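Local coordinates for protein predicted phosphatase, HAD family (Clostridium acetobutylicum, PDB 3MC1) that is a predicted phosphatase of the haloacid dehalogenase superfamily, probably hydrolysing phosphate esters, and holds a sodium ion in its putative active site in this crystal, at residues A[110-115]-A[135-140]. Sequence-based numbering, arbitrary orientation.
Sequences SKPTVF and SSLDGK
With chi1 at 60°, Ser135 OG stands between its own backbone N and carbonyl carbon and gives its hydrogen to Ser110 O at 2.7 Å; in Thr113, chi1 of -50° sets OG1 anti to the carbonyl carbon and beside the backbone N, so that OG1 and N can both donate to Ser135 O. That carbonyl accepts twice: Thr113 N reaches Ser135 O at 2.9 Å in the carbonyl plane, with 167° at the hydrogen, while Thr113 OG1 meets Ser135 O at 3.2 Å from above the plane. Ser135 N in turn donates to Lys111 O over 2.9 Å. The two backbone bonds run either side of Pro112, the N-cap residue of helix 113-122, which forms a parallel bridge with Ser135. Farther out the contact is apolar. Leu137, within a type I turn from Ser136 to Gly139, places CD2 3.8 Å from Pro112 CB and 3.9 Å from Val114 CG1, and approaches Phe115 CE2 obliquely; it crosses all three side chains at about a right angle. In this HAD Rossmann-like fold, the bridge ties the turn after strand 104-109, where relatives carry motif II, to the end of outermost strand 131-135. Lys111 extends toward the sodium site, salt-bridged to the metal-binding Asp12, while helix 63-81 packs against Pro112 and Phe115, the latter ring edge-to-face with Phe77.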
ATOM      1  N   SER A 110      -0.029  -3.541   3.556  1.00 11.93           N
ATOM      2  CA  SER A 110       0.451  -4.915   3.694  1.00 11.40           C
ATOM      3  C   SER A 110       1.978  -4.859   3.836  1.00 13.25           C
ATOM      4  O   SER A 110       2.623  -5.856   4.169  1.00 13.84           O
ATOM      5  CB  SER A 110       0.081  -5.771   2.469  1.00 10.22           C
ATOM      6  OG  SER A 110      -1.295  -6.119   2.457  1.00 13.36           O
ATOM      7  N   LYS A 111       2.568  -3.698   3.568  1.00 12.87           N
ATOM      8  CA  LYS A 111       4.010  -3.583   3.707  1.00 13.48           C
ATOM      9  C   LYS A 111       4.351  -3.681   5.198  1.00 13.30           C
ATOM     10  O   LYS A 111       3.593  -3.209   6.041  1.00 14.33           O
ATOM     11  CB  LYS A 111       4.486  -2.243   3.142  1.00 12.48           C
ATOM     12  CG  LYS A 111       5.998  -2.081   3.139  1.00 14.03           C
ATOM     13  CD  LYS A 111       6.387  -0.704   2.668  1.00 10.69           C
ATOM     14  CE  LYS A 111       7.584  -0.766   1.732  1.00 16.31           C
ATOM     15  NZ  LYS A 111       7.253  -1.543   0.505  1.00 12.77           N
ATOM     16  N   PRO A 112       5.487  -4.313   5.546  1.00 15.53           N
ATOM     17  CA  PRO A 112       5.816  -4.401   6.973  1.00 14.71           C
ATOM     18  C   PRO A 112       5.833  -3.018   7.631  1.00 14.52           C
ATOM     19  O   PRO A 112       6.331  -2.060   7.045  1.00 15.02           O
ATOM     20  CB  PRO A 112       7.195  -5.050   6.965  1.00 13.23           C
ATOM     21  CG  PRO A 112       7.126  -5.958   5.778  1.00 14.61           C
ATOM     22  CD  PRO A 112       6.461  -5.073   4.737  1.00 13.30           C
ATOM     23  N   THR A 113       5.292  -2.928   8.845  1.00 14.35           N
ATOM     24  CA  THR A 113       5.246  -1.674   9.596  1.00 15.74           C
ATOM     25  C   THR A 113       6.631  -1.060   9.805  1.00 16.81           C
ATOM     26  O   THR A 113       6.804   0.156   9.720  1.00 15.65           O
ATOM     27  CB  THR A 113       4.634  -1.880  11.000  1.00 15.71           C
ATOM     28  OG1 THR A 113       3.403  -2.600  10.889  1.00 23.47           O
ATOM     29  CG2 THR A 113       4.371  -0.547  11.667  1.00 18.75           C
ATOM     30  N   VAL A 114       7.619  -1.900  10.083  1.00 16.80           N
ATOM     31  CA  VAL A 114       8.965  -1.406  10.330  1.00 16.14           C
ATOM     32  C   VAL A 114       9.528  -0.656   9.130  1.00 14.00           C
ATOM     33  O   VAL A 114      10.142   0.400   9.292  1.00 14.19           O
ATOM     34  CB  VAL A 114       9.914  -2.565  10.736  1.00 16.68           C
ATOM     35  CG1 VAL A 114       9.917  -3.641   9.672  1.00 15.81           C
ATOM     36  CG2 VAL A 114      11.318  -2.020  10.975  1.00 18.33           C
ATOM     37  N   PHE A 115       9.319  -1.196   7.932  1.00 11.14           N
ATOM     38  CA  PHE A 115       9.790  -0.541   6.717  1.00 12.26           C
ATOM     39  C   PHE A 115       8.941   0.691   6.397  1.00 11.39           C
ATOM     40  O   PHE A 115       9.471   1.726   6.018  1.00  9.67           O
ATOM     41  CB  PHE A 115       9.725  -1.488   5.511  1.00 11.36           C
ATOM     42  CG  PHE A 115      10.580  -2.720   5.648  1.00 14.57           C
ATOM     43  CD1 PHE A 115      11.806  -2.670   6.315  1.00 15.09           C
ATOM     44  CD2 PHE A 115      10.178  -3.922   5.072  1.00 14.78           C
ATOM     45  CE1 PHE A 115      12.617  -3.802   6.400  1.00 17.12           C
ATOM     46  CE2 PHE A 115      10.985  -5.060   5.152  1.00 14.71           C
ATOM     47  CZ  PHE A 115      12.203  -4.998   5.816  1.00 14.98           C
ATOM     48  N   SER A 135       2.136  -4.659   8.109  1.00 13.60           N
ATOM     49  CA  SER A 135       2.152  -6.071   8.441  1.00 12.87           C
ATOM     50  C   SER A 135       3.302  -6.336   9.413  1.00 12.58           C
ATOM     51  O   SER A 135       4.161  -5.475   9.640  1.00 14.50           O
ATOM     52  CB  SER A 135       2.353  -6.912   7.173  1.00 10.49           C
ATOM     53  OG  SER A 135       3.579  -6.590   6.532  1.00 13.26           O
ATOM     54  N   SER A 136       3.301  -7.518  10.008  1.00 15.57           N
ATOM     55  CA  SER A 136       4.378  -7.899  10.909  1.00 17.77           C
ATOM     56  C   SER A 136       5.367  -8.623  10.001  1.00 18.32           C
ATOM     57  O   SER A 136       4.955  -9.324   9.079  1.00 18.22           O
ATOM     58  CB  SER A 136       3.849  -8.845  11.987  1.00 17.82           C
ATOM     59  OG  SER A 136       3.119  -9.902  11.396  1.00 21.11           O
ATOM     60  N   LEU A 137       6.661  -8.449  10.244  1.00 20.40           N
ATOM     61  CA  LEU A 137       7.668  -9.111   9.419  1.00 22.15           C
ATOM     62  C   LEU A 137       7.397 -10.604   9.225  1.00 23.43           C
ATOM     63  O   LEU A 137       7.717 -11.151   8.174  1.00 25.12           O
ATOM     64  CB  LEU A 137       9.062  -8.903  10.016  1.00 20.91           C
ATOM     65  CG  LEU A 137       9.679  -7.512   9.834  1.00 20.03           C
ATOM     66  CD1 LEU A 137      10.972  -7.404  10.633  1.00 17.25           C
ATOM     67  CD2 LEU A 137       9.946  -7.258   8.347  1.00 21.14           C
ATOM     68  N   ASP A 138       6.797 -11.263  10.216  1.00 26.79           N
ATOM     69  CA  ASP A 138       6.508 -12.697  10.095  1.00 27.65           C
ATOM     70  C   ASP A 138       5.262 -13.030   9.273  1.00 28.04           C
ATOM     71  O   ASP A 138       4.928 -14.201   9.085  1.00 26.62           O
ATOM     72  CB  ASP A 138       6.389 -13.362  11.475  1.00 30.61           C
ATOM     73  CG  ASP A 138       5.229 -12.825  12.297  1.00 32.59           C
ATOM     74  OD1 ASP A 138       4.184 -12.474  11.714  1.00 32.92           O
ATOM     75  OD2 ASP A 138       5.361 -12.776  13.540  1.00 34.22           O
ATOM     76  N   GLY A 139       4.567 -12.008   8.792  1.00 26.82           N
ATOM     77  CA  GLY A 139       3.389 -12.253   7.982  1.00 27.43           C
ATOM     78  C   GLY A 139       2.139 -12.758   8.683  1.00 28.33           C
ATOM     79  O   GLY A 139       1.156 -13.082   8.014  1.00 28.43           O
ATOM     80  N   LYS A 140       2.157 -12.835  10.010  1.00 28.40           N
ATOM     81  CA  LYS A 140       0.976 -13.301  10.739  1.00 30.52           C
ATOM     82  C   LYS A 140      -0.183 -12.327  10.519  1.00 29.75           C
ATOM     83  O   LYS A 140      -1.352 -12.721  10.461  1.00 30.30           O
ATOM     84  CB  LYS A 140       1.288 -13.441  12.231  1.00 31.38           C
ATOM     85  CG  LYS A 140       2.193 -14.626  12.523  1.00 35.81           C
ATOM     86  CD  LYS A 140       2.246 -14.964  13.998  1.00 35.77           C
ATOM     87  CE  LYS A 140       3.040 -16.249  14.216  1.00 38.47           C
ATOM     88  NZ  LYS A 140       3.140 -16.620  15.656  1.00 39.40           N
TER